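Local structure of putative methylase (Clostridium difficile, 3LDU) at residues A[199-205]-A[260-264]; A[270-274]-A[287-291]; A[291-295]-A[327-332]. The protein probably transfers methyl groups to guanine bases of ribosomal RNA as a Rossmann-fold methyltransferase with an RNA-binding THUMP domain, and here holds GTP in a nucleotide pocket. Residues are numbered along the deposited sequence.

How the contacts relate
All three contacts lie in the methyltransferase domain and meet at the bound GTP. Contact 1 is buried within the sheet, where strands 199-201 and 260-264 pair through backbone hydrogen bonds and an aspartate takes the ribose. Contact 2, partly buried, adds the outermost strand 286-290 and packs helix 267-280 on it; Ile260 O and Gly262 N bond to Glu287 N and O, which joins it to contact 1. Contact 3 follows from Gly291, the residue it shares with contact 2, and is buried like contact 1 but held by apolar side chains and one water rather than direct polar bonds. Met203 CE of contact 1 lies 3.5 Å from Leu328 CD1 of contact 3.

Contact 1 (A[199-205]-A[260-264]). With GTP (guanosine-5'-triphosphate), chain B.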
loop_
_atom_site.group_PDB
_atom_site.type_symbol
_atom_site.label_atom_id
_atom_site.label_comp_id
_atom_site.label_asym_id
_atom_site.label_seq_id
_atom_site.Cartn_x
_atom_site.Cartn_y
_atom_site.Cartn_z
ATOM N N LEU A 199 4.161 -22.180 -0.862
ATOM C CA LEU A 199 4.633 -20.935 -0.254
ATOM C C LEU A 199 4.618 -21.044 1.258
ATOM O O LEU A 199 3.600 -21.423 1.852
ATOM C CB LEU A 199 3.778 -19.737 -0.672
ATOM C CG LEU A 199 4.093 -18.442 0.094
ATOM C CD1 LEU A 199 5.517 -17.922 -0.202
ATOM C CD2 LEU A 199 3.074 -17.350 -0.250
ATOM N N VAL A 200 5.755 -20.738 1.879
ATOM C CA VAL A 200 5.880 -20.775 3.331
ATOM C C VAL A 200 6.464 -19.467 3.847
ATOM O O VAL A 200 7.423 -18.963 3.287
ATOM C CB VAL A 200 6.832 -21.911 3.784
ATOM C CG1 VAL A 200 6.845 -22.009 5.307
ATOM C CG2 VAL A 200 6.413 -23.222 3.149
ATOM N N ASP A 201 5.888 -18.927 4.917
ATOM C CA ASP A 201 6.527 -17.851 5.677
ATOM C C ASP A 201 6.791 -18.426 7.064
ATOM O O ASP A 201 5.875 -18.494 7.891
ATOM C CB ASP A 201 5.603 -16.625 5.790
ATOM C CG ASP A 201 6.227 -15.502 6.608
ATOM O OD1 ASP A 201 7.289 -15.744 7.219
ATOM O OD2 ASP A 201 5.659 -14.382 6.654
ATOM N N PRO A 202 8.041 -18.837 7.331
ATOM C CA PRO A 202 8.365 -19.577 8.561
ATOM C C PRO A 202 8.599 -18.697 9.796
ATOM O O PRO A 202 8.951 -19.223 10.856
ATOM C CB PRO A 202 9.643 -20.335 8.176
ATOM C CG PRO A 202 10.342 -19.416 7.236
ATOM C CD PRO A 202 9.212 -18.688 6.452
HETATM N N MSE A 203 8.411 -17.383 9.658
HETATM C CA MSE A 203 8.447 -16.454 10.789
HETATM C C MSE A 203 7.319 -15.448 10.556
HETATM O O MSE A 203 7.543 -14.243 10.420
HETATM C CB MSE A 203 9.797 -15.749 10.872
HETATM C CG MSE A 203 10.960 -16.711 11.162
HETATM SE SE MSE A 203 12.701 -15.883 10.833
HETATM C CE MSE A 203 12.708 -16.113 8.897
ATOM N N CYS A 204 6.102 -15.978 10.533
ATOM C CA CYS A 204 4.982 -15.286 9.905
ATOM C C CYS A 204 4.341 -14.193 10.745
ATOM O O CYS A 204 3.576 -13.384 10.213
ATOM C CB CYS A 204 3.927 -16.298 9.479
ATOM S SG CYS A 204 3.133 -17.124 10.865
ATOM N N GLY A 205 4.625 -14.174 12.045
ATOM C CA GLY A 205 4.011 -13.209 12.941
ATOM C C GLY A 205 2.493 -13.247 12.827
ATOM O O GLY A 205 1.902 -14.319 12.833
ATOM N N ILE A 260 -1.172 -22.359 1.634
ATOM C CA ILE A 260 0.148 -21.820 1.940
ATOM C C ILE A 260 0.305 -21.863 3.460
ATOM O O ILE A 260 -0.692 -22.031 4.184
ATOM C CB ILE A 260 0.336 -20.402 1.350
ATOM C CG1 ILE A 260 -0.655 -19.424 1.978
ATOM C CG2 ILE A 260 0.138 -20.441 -0.150
ATOM C CD1 ILE A 260 -0.672 -18.040 1.323
ATOM N N TYR A 261 1.542 -21.757 3.945
ATOM C CA TYR A 261 1.827 -22.103 5.331
ATOM C C TYR A 261 2.620 -21.047 6.071
ATOM O O TYR A 261 3.565 -20.491 5.530
ATOM C CB TYR A 261 2.646 -23.402 5.363
ATOM C CG TYR A 261 1.899 -24.567 4.785
ATOM C CD1 TYR A 261 1.221 -25.451 5.611
ATOM C CD2 TYR A 261 1.854 -24.774 3.411
ATOM C CE1 TYR A 261 0.513 -26.525 5.082
ATOM C CE2 TYR A 261 1.154 -25.843 2.875
ATOM C CZ TYR A 261 0.485 -26.710 3.714
ATOM O OH TYR A 261 -0.215 -27.770 3.184
ATOM N N GLY A 262 2.255 -20.811 7.329
ATOM C CA GLY A 262 3.020 -19.915 8.177
ATOM C C GLY A 262 3.448 -20.629 9.447
ATOM O O GLY A 262 2.701 -21.462 9.978
ATOM N N TYR A 263 4.657 -20.322 9.916
ATOM C CA TYR A 263 5.131 -20.773 11.226
ATOM C C TYR A 263 5.671 -19.593 12.015
ATOM O O TYR A 263 6.196 -18.645 11.433
ATOM C CB TYR A 263 6.243 -21.822 11.080
ATOM C CG TYR A 263 5.802 -23.012 10.282
ATOM C CD1 TYR A 263 5.116 -24.054 10.887
ATOM C CD2 TYR A 263 6.048 -23.087 8.917
ATOM C CE1 TYR A 263 4.683 -25.133 10.159
ATOM C CE2 TYR A 263 5.623 -24.169 8.176
ATOM C CZ TYR A 263 4.949 -25.193 8.807
ATOM O OH TYR A 263 4.510 -26.277 8.088
ATOM N N ASP A 264 5.551 -19.656 13.338
ATOM C CA ASP A 264 6.197 -18.673 14.207
ATOM C C ASP A 264 6.394 -19.334 15.568
ATOM O O ASP A 264 5.664 -20.262 15.905
ATOM C CB ASP A 264 5.318 -17.412 14.332
ATOM C CG ASP A 264 6.106 -16.194 14.788
ATOM O OD1 ASP A 264 6.298 -15.268 13.966
ATOM O OD2 ASP A 264 6.539 -16.160 15.961
HETATM P PG GTP B . 3.941 -9.694 10.066
HETATM O O1G GTP B . 3.830 -10.917 9.180
HETATM O O2G GTP B . 3.470 -8.497 9.285
HETATM O O3G GTP B . 3.055 -9.818 11.283
HETATM O O3B GTP B . 5.492 -9.523 10.501
HETATM P PB GTP B . 5.944 -9.835 12.021
HETATM O O1B GTP B . 6.035 -8.518 12.753
HETATM O O2B GTP B . 4.947 -10.722 12.716
HETATM O O3A GTP B . 7.408 -10.520 12.029
HETATM P PA GTP B . 8.456 -9.934 13.117
HETATM O O1A GTP B . 7.743 -9.810 14.446
HETATM O O2A GTP B . 8.979 -8.584 12.685
HETATM O "O5'" GTP B . 9.641 -11.000 13.304
HETATM C "C5'" GTP B . 9.480 -12.217 12.646
HETATM C "C4'" GTP B . 8.757 -13.172 13.587
HETATM O "O4'" GTP B . 9.600 -14.283 13.708
HETATM C "C3'" GTP B . 8.497 -12.690 15.016
HETATM O "O3'" GTP B . 7.106 -12.753 15.244
HETATM C "C2'" GTP B . 9.202 -13.683 15.936
HETATM O "O2'" GTP B . 8.365 -14.183 16.960
HETATM C "C1'" GTP B . 9.479 -14.830 14.996
HETATM N N9 GTP B . 10.712 -15.589 15.243
HETATM C C8 GTP B . 11.901 -15.229 15.820
HETATM N N7 GTP B . 12.718 -16.316 15.775
HETATM C C5 GTP B . 12.054 -17.345 15.188
HETATM C C6 GTP B . 12.403 -18.658 14.893
HETATM O O6 GTP B . 13.524 -19.108 15.178
HETATM N N1 GTP B . 11.466 -19.456 14.270
HETATM C C2 GTP B . 10.212 -18.971 13.944
HETATM N N2 GTP B . 9.357 -19.774 13.333
HETATM N N3 GTP B . 9.849 -17.661 14.243
HETATM C C4 GTP B . 10.783 -16.885 14.850
#
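Four backbone hydrogen bonds tie the segments together. Tyr261 N donates to Leu199 O (3.0 Å), Asp201 N to Tyr261 O (2.9 Å) and Tyr263 N to Asp201 O (3.0 Å), the ladder of two parallel strands whose axes run 4.7 Å apart at 17°. Past Asp201 the chain leaves the sheet, yet Cys204 N still reaches Tyr263 O (2.8 Å), and Gly205 N donates to Asp264 OD1 (2.8 Å). An Asx turn, Met203 N to Asp201 OD1 at 3.1 Å, shapes this bend, and the same OD1 is bonded to Thr307 on strand 304-307. Asp264 grips the ribose of GTP: O3' donates to OD1 and O2' to OD2, both at 2.9 Å. Gly205 CA comes within 2.7 Å of GTP O2B, and a CB there would collide with the phosphate. Packing is lighter. Leu199 CB meets Ile260 CG2 at 3.7 Å on the side of helix 208-217, while Val200 CG1 touches the edge of the Tyr263 ring at CE2 (3.8 Å). The glycine-containing turn and the acidic end of the neighbouring strand are characteristic of Rossmann-fold methyltransferases, where such an aspartate holds the ribose of S-adenosylmethionine; GTP therefore probably sits where the cofactor would bind.

Contact 2 (A[270-274]-A[287-291]); sequences IDIAR and EFNVG. With GTP (guanosine-5'-triphosphate), chain B.
Helix 270-274 lies nearly antiparallel to strand 287-290, at 170° with the axes 8.1 Å apart, and Ile270 CA sits 6.1 Å from Phe288 CA. The extended segment, part of strand 286-290, opens with Glu287, whose OE2 accepts from Asn289 ND2 (2.9 Å). Phe288 (chi1 m, -68°) turns its ring under the helix: Ala273 CB stands 3.6 Å from the ring centroid, 7° off the normal, a CH-pi contact, and Ile270 CG2 is 3.9 Å from Phe288 CB. Phe288 O takes the Arg274 guanidinium, with NH2 at 2.8 Å and a weak bond from NE at 3.2 Å; Arg274 is extended beyond its m chi1. A water accepts from Phe288 N at 2.8 Å. Ile270 CD1 packs 3.4 Å from Asn289 O, and Val290 CG2 meets Ile270 CG1 at 4.1 Å. Gly291 leaves the strand, its O 2.5 Å from GTP N2. The arrangement is a beta-alpha-beta crossover: helix 267-280 links strand 260-264 to the adjacent edge strand 286-290 and packs across both.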
loop_
_atom_site.group_PDB
_atom_site.type_symbol
_atom_site.label_atom_id
_atom_site.label_comp_id
_atom_site.label_asym_id
_atom_site.label_seq_id
_atom_site.Cartn_x
_atom_site.Cartn_y
_atom_site.Cartn_z
ATOM N N ILE A 270 0.477 -16.672 16.247
ATOM C CA ILE A 270 -0.251 -17.667 15.464
ATOM C C ILE A 270 -1.764 -17.558 15.703
ATOM O O ILE A 270 -2.562 -17.628 14.761
ATOM C CB ILE A 270 0.239 -19.099 15.768
ATOM C CG1 ILE A 270 1.704 -19.256 15.346
ATOM C CG2 ILE A 270 -0.648 -20.139 15.083
ATOM C CD1 ILE A 270 1.954 -18.888 13.905
ATOM N N ASP A 271 -2.159 -17.372 16.959
ATOM C CA ASP A 271 -3.579 -17.215 17.273
ATOM C C ASP A 271 -4.141 -15.998 16.534
ATOM O O ASP A 271 -5.252 -16.042 16.003
ATOM C CB ASP A 271 -3.786 -17.031 18.779
ATOM C CG ASP A 271 -3.565 -18.310 19.568
ATOM O OD1 ASP A 271 -3.685 -19.408 18.986
ATOM O OD2 ASP A 271 -3.281 -18.212 20.779
ATOM N N ILE A 272 -3.366 -14.916 16.526
ATOM C CA ILE A 272 -3.787 -13.667 15.907
ATOM C C ILE A 272 -3.856 -13.853 14.401
ATOM O O ILE A 272 -4.797 -13.386 13.751
ATOM C CB ILE A 272 -2.822 -12.506 16.263
ATOM C CG1 ILE A 272 -2.969 -12.132 17.745
ATOM C CG2 ILE A 272 -3.076 -11.286 15.369
ATOM C CD1 ILE A 272 -1.941 -11.118 18.244
ATOM N N ALA A 273 -2.849 -14.526 13.854
ATOM C CA ALA A 273 -2.781 -14.762 12.420
ATOM C C ALA A 273 -4.010 -15.536 11.951
ATOM O O ALA A 273 -4.607 -15.194 10.927
ATOM C CB ALA A 273 -1.490 -15.527 12.053
ATOM N N ARG A 274 -4.375 -16.587 12.683
ATOM C CA ARG A 274 -5.583 -17.354 12.362
ATOM C C ARG A 274 -6.838 -16.478 12.388
ATOM O O ARG A 274 -7.668 -16.545 11.482
ATOM C CB ARG A 274 -5.740 -18.540 13.306
ATOM C CG ARG A 274 -4.634 -19.572 13.118
ATOM C CD ARG A 274 -4.804 -20.718 14.097
ATOM N NE ARG A 274 -3.929 -21.840 13.776
ATOM C CZ ARG A 274 -3.805 -22.922 14.540
ATOM N NH1 ARG A 274 -4.501 -23.004 15.665
ATOM N NH2 ARG A 274 -2.986 -23.918 14.186
ATOM N N GLU A 287 -2.547 -22.272 6.419
ATOM C CA GLU A 287 -2.431 -23.017 7.662
ATOM C C GLU A 287 -1.277 -22.433 8.478
ATOM O O GLU A 287 -0.141 -22.385 8.008
ATOM C CB GLU A 287 -2.214 -24.503 7.375
ATOM C CG GLU A 287 -1.957 -25.328 8.613
ATOM C CD GLU A 287 -1.757 -26.800 8.296
ATOM O OE1 GLU A 287 -2.576 -27.358 7.534
ATOM O OE2 GLU A 287 -0.786 -27.393 8.818
ATOM N N PHE A 288 -1.592 -21.971 9.684
ATOM C CA PHE A 288 -0.626 -21.341 10.578
ATOM C C PHE A 288 -0.367 -22.301 11.731
ATOM O O PHE A 288 -1.307 -22.909 12.248
ATOM C CB PHE A 288 -1.206 -20.064 11.188
ATOM C CG PHE A 288 -1.417 -18.929 10.211
ATOM C CD1 PHE A 288 -0.340 -18.180 9.745
ATOM C CD2 PHE A 288 -2.690 -18.570 9.820
ATOM C CE1 PHE A 288 -0.537 -17.101 8.867
ATOM C CE2 PHE A 288 -2.894 -17.502 8.955
ATOM C CZ PHE A 288 -1.813 -16.774 8.476
ATOM N N ASN A 289 0.897 -22.432 12.125
ATOM C CA ASN A 289 1.298 -23.317 13.224
ATOM C C ASN A 289 2.475 -22.735 13.996
ATOM O O ASN A 289 3.294 -22.004 13.440
ATOM C CB ASN A 289 1.727 -24.690 12.692
ATOM C CG ASN A 289 0.559 -25.533 12.225
ATOM O OD1 ASN A 289 -0.324 -25.886 13.010
ATOM N ND2 ASN A 289 0.554 -25.868 10.937
ATOM N N VAL A 290 2.571 -23.069 15.276
ATOM C CA VAL A 290 3.812 -22.811 15.999
ATOM C C VAL A 290 4.898 -23.685 15.383
ATOM O O VAL A 290 4.693 -24.871 15.144
ATOM C CB VAL A 290 3.660 -23.104 17.505
ATOM C CG1 VAL A 290 5.001 -22.986 18.219
ATOM C CG2 VAL A 290 2.648 -22.146 18.114
ATOM N N GLY A 291 6.042 -23.078 15.082
ATOM C CA GLY A 291 7.166 -23.793 14.507
ATOM C C GLY A 291 8.410 -22.924 14.518
ATOM O O GLY A 291 8.321 -21.700 14.633
HETATM P PG GTP B . 3.941 -9.694 10.066
HETATM O O1G GTP B . 3.830 -10.917 9.180
HETATM O O2G GTP B . 3.470 -8.497 9.285
HETATM O O3G GTP B . 3.055 -9.818 11.283
HETATM O O3B GTP B . 5.492 -9.523 10.501
HETATM P PB GTP B . 5.944 -9.835 12.021
HETATM O O1B GTP B . 6.035 -8.518 12.753
HETATM O O2B GTP B . 4.947 -10.722 12.716
HETATM O O3A GTP B . 7.408 -10.520 12.029
HETATM P PA GTP B . 8.456 -9.934 13.117
HETATM O O1A GTP B . 7.743 -9.810 14.446
HETATM O O2A GTP B . 8.979 -8.584 12.685
HETATM O "O5'" GTP B . 9.641 -11.000 13.304
HETATM C "C5'" GTP B . 9.480 -12.217 12.646
HETATM C "C4'" GTP B . 8.757 -13.172 13.587
HETATM O "O4'" GTP B . 9.600 -14.283 13.708
HETATM C "C3'" GTP B . 8.497 -12.690 15.016
HETATM O "O3'" GTP B . 7.106 -12.753 15.244
HETATM C "C2'" GTP B . 9.202 -13.683 15.936
HETATM O "O2'" GTP B . 8.365 -14.183 16.960
HETATM C "C1'" GTP B . 9.479 -14.830 14.996
HETATM N N9 GTP B . 10.712 -15.589 15.243
HETATM C C8 GTP B . 11.901 -15.229 15.820
HETATM N N7 GTP B . 12.718 -16.316 15.775
HETATM C C5 GTP B . 12.054 -17.345 15.188
HETATM C C6 GTP B . 12.403 -18.658 14.893
HETATM O O6 GTP B . 13.524 -19.108 15.178
HETATM N N1 GTP B . 11.466 -19.456 14.270
HETATM C C2 GTP B . 10.212 -18.971 13.944
HETATM N N2 GTP B . 9.357 -19.774 13.333
HETATM N N3 GTP B . 9.849 -17.661 14.243
HETATM C C4 GTP B . 10.783 -16.885 14.850
HETATM O O HOH W 1 -4.293 -22.160 10.440
#

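Contact 3 (A[291-295]-A[327-332]). With GTP (guanosine-5'-triphosphate), chain B.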
loop_
_atom_site.group_PDB
_atom_site.type_symbol
_atom_site.label_atom_id
_atom_site.label_comp_id
_atom_site.label_asym_id
_atom_site.label_seq_id
_atom_site.Cartn_x
_atom_site.Cartn_y
_atom_site.Cartn_z
ATOM N N GLY A 291 6.042 -23.078 15.082
ATOM C CA GLY A 291 7.166 -23.793 14.507
ATOM C C GLY A 291 8.410 -22.924 14.518
ATOM O O GLY A 291 8.321 -21.700 14.633
ATOM N N ASP A 292 9.570 -23.570 14.400
ATOM C CA ASP A 292 10.879 -22.918 14.426
ATOM C C ASP A 292 11.462 -22.917 13.003
ATOM O O ASP A 292 11.778 -23.974 12.462
ATOM C CB ASP A 292 11.771 -23.713 15.406
ATOM C CG ASP A 292 13.168 -23.116 15.602
ATOM O OD1 ASP A 292 13.546 -22.135 14.925
ATOM O OD2 ASP A 292 13.901 -23.664 16.463
ATOM N N ALA A 293 11.587 -21.732 12.398
ATOM C CA ALA A 293 12.108 -21.576 11.034
ATOM C C ALA A 293 13.484 -22.217 10.822
ATOM O O ALA A 293 13.795 -22.652 9.713
ATOM C CB ALA A 293 12.182 -20.094 10.669
ATOM N N THR A 294 14.308 -22.227 11.868
ATOM C CA THR A 294 15.660 -22.802 11.772
ATOM C C THR A 294 15.640 -24.321 11.628
ATOM O O THR A 294 16.663 -24.936 11.316
ATOM C CB THR A 294 16.576 -22.405 12.963
ATOM O OG1 THR A 294 16.107 -23.011 14.167
ATOM C CG2 THR A 294 16.620 -20.880 13.129
ATOM N N GLN A 295 14.479 -24.920 11.854
ATOM C CA GLN A 295 14.320 -26.355 11.693
ATOM C C GLN A 295 13.439 -26.663 10.502
ATOM O O GLN A 295 13.023 -27.811 10.321
ATOM C CB GLN A 295 13.704 -26.974 12.946
ATOM C CG GLN A 295 14.414 -26.568 14.213
ATOM C CD GLN A 295 15.843 -27.024 14.214
ATOM O OE1 GLN A 295 16.112 -28.221 14.110
ATOM N NE2 GLN A 295 16.776 -26.078 14.327
ATOM N N GLU A 327 21.596 -19.602 10.821
ATOM C CA GLU A 327 20.775 -20.804 10.918
ATOM C C GLU A 327 19.722 -20.898 9.809
ATOM O O GLU A 327 19.490 -21.979 9.262
ATOM C CB GLU A 327 20.181 -20.926 12.316
ATOM C CG GLU A 327 21.284 -21.190 13.354
ATOM C CD GLU A 327 20.792 -21.173 14.791
ATOM O OE1 GLU A 327 19.571 -21.214 15.014
ATOM O OE2 GLU A 327 21.643 -21.128 15.705
ATOM N N LEU A 328 19.104 -19.769 9.460
ATOM C CA LEU A 328 18.201 -19.741 8.315
ATOM C C LEU A 328 18.896 -20.121 7.006
ATOM O O LEU A 328 18.353 -20.880 6.199
ATOM C CB LEU A 328 17.554 -18.359 8.154
ATOM C CG LEU A 328 16.657 -17.908 9.307
ATOM C CD1 LEU A 328 16.221 -16.464 9.085
ATOM C CD2 LEU A 328 15.431 -18.820 9.483
ATOM N N GLY A 329 20.080 -19.560 6.775
ATOM C CA GLY A 329 20.829 -19.875 5.572
ATOM C C GLY A 329 21.077 -21.371 5.467
ATOM O O GLY A 329 20.856 -21.972 4.413
ATOM N N TYR A 330 21.524 -21.973 6.566
ATOM C CA TYR A 330 21.777 -23.415 6.590
ATOM C C TYR A 330 20.518 -24.196 6.218
ATOM O O TYR A 330 20.559 -25.051 5.334
ATOM C CB TYR A 330 22.319 -23.842 7.957
ATOM C CG TYR A 330 22.546 -25.329 8.135
ATOM C CD1 TYR A 330 23.625 -25.968 7.529
ATOM C CD2 TYR A 330 21.705 -26.090 8.940
ATOM C CE1 TYR A 330 23.843 -27.327 7.705
ATOM C CE2 TYR A 330 21.918 -27.450 9.125
ATOM C CZ TYR A 330 22.984 -28.062 8.504
ATOM O OH TYR A 330 23.192 -29.415 8.685
ATOM N N ALA A 331 19.396 -23.883 6.872
ATOM C CA ALA A 331 18.141 -24.601 6.632
ATOM C C ALA A 331 17.629 -24.406 5.208
ATOM O O ALA A 331 17.205 -25.354 4.551
ATOM C CB ALA A 331 17.062 -24.177 7.635
ATOM N N PHE A 332 17.643 -23.166 4.738
ATOM C CA PHE A 332 17.064 -22.881 3.434
ATOM C C PHE A 332 17.877 -23.505 2.290
ATOM O O PHE A 332 17.316 -23.916 1.270
ATOM C CB PHE A 332 16.920 -21.366 3.215
ATOM C CG PHE A 332 15.883 -20.700 4.100
ATOM C CD1 PHE A 332 15.205 -21.399 5.088
ATOM C CD2 PHE A 332 15.595 -19.353 3.920
ATOM C CE1 PHE A 332 14.248 -20.756 5.882
ATOM C CE2 PHE A 332 14.640 -18.705 4.711
ATOM C CZ PHE A 332 13.972 -19.413 5.691
HETATM P PG GTP B . 3.941 -9.694 10.066
HETATM O O1G GTP B . 3.830 -10.917 9.180
HETATM O O2G GTP B . 3.470 -8.497 9.285
HETATM O O3G GTP B . 3.055 -9.818 11.283
HETATM O O3B GTP B . 5.492 -9.523 10.501
HETATM P PB GTP B . 5.944 -9.835 12.021
HETATM O O1B GTP B . 6.035 -8.518 12.753
HETATM O O2B GTP B . 4.947 -10.722 12.716
HETATM O O3A GTP B . 7.408 -10.520 12.029
HETATM P PA GTP B . 8.456 -9.934 13.117
HETATM O O1A GTP B . 7.743 -9.810 14.446
HETATM O O2A GTP B . 8.979 -8.584 12.685
HETATM O "O5'" GTP B . 9.641 -11.000 13.304
HETATM C "C5'" GTP B . 9.480 -12.217 12.646
HETATM C "C4'" GTP B . 8.757 -13.172 13.587
HETATM O "O4'" GTP B . 9.600 -14.283 13.708
HETATM C "C3'" GTP B . 8.497 -12.690 15.016
HETATM O "O3'" GTP B . 7.106 -12.753 15.244
HETATM C "C2'" GTP B . 9.202 -13.683 15.936
HETATM O "O2'" GTP B . 8.365 -14.183 16.960
HETATM C "C1'" GTP B . 9.479 -14.830 14.996
HETATM N N9 GTP B . 10.712 -15.589 15.243
HETATM C C8 GTP B . 11.901 -15.229 15.820
HETATM N N7 GTP B . 12.718 -16.316 15.775
HETATM C C5 GTP B . 12.054 -17.345 15.188
HETATM C C6 GTP B . 12.403 -18.658 14.893
HETATM O O6 GTP B . 13.524 -19.108 15.178
HETATM N N1 GTP B . 11.466 -19.456 14.270
HETATM C C2 GTP B . 10.212 -18.971 13.944
HETATM N N2 GTP B . 9.357 -19.774 13.333
HETATM N N3 GTP B . 9.849 -17.661 14.243
HETATM C C4 GTP B . 10.783 -16.885 14.850
HETATM O O HOH W 2 19.263 -24.337 10.663
#
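The loop that lines the Watson-Crick edge of the bound guanine, after strand 286-290 of the Rossmann-fold methyltransferase domain, packs against helix 315-333. Gly291 O lies 2.5 Å from GTP N2. Ala293 N comes within 2.9 Å of GTP N1 but without hydrogen-bond geometry, while a weak hydrogen bond runs from GTP N1 to Asp292 OD1 (3.5 Å). That same OD1 accepts from Thr294 N (3.2 Å), closing an Asx turn, and from Thr294 OG1 (2.8 Å), so the aspartate both faces the base and shapes the 3-10 turn 293-295. In turn Gln295 NE2 donates to Thr294 OG1 (3.1 Å). Behind this turn, Ala293 and Thr294 meet the helix through residues one turn apart. Ala293 CB packs on Leu328 CD2 at 3.7 Å, Thr294 CG2 approaches Glu327 OE1 at 3.5 Å, and Thr294 O lies 3.8 Å from Ala331 CB. The other carboxylate oxygen of Glu327, OE2, bonds to Gln323 in the same helix. Leu328 and Phe332 also reach Phe353 of helix 349-353, and Met203 and Pro202 respectively; the loop lies between the guanine and helix 315-333. A single water spans the backbones, donating to Thr294 O at 2.7 Å and to Glu327 O at 2.8 Å.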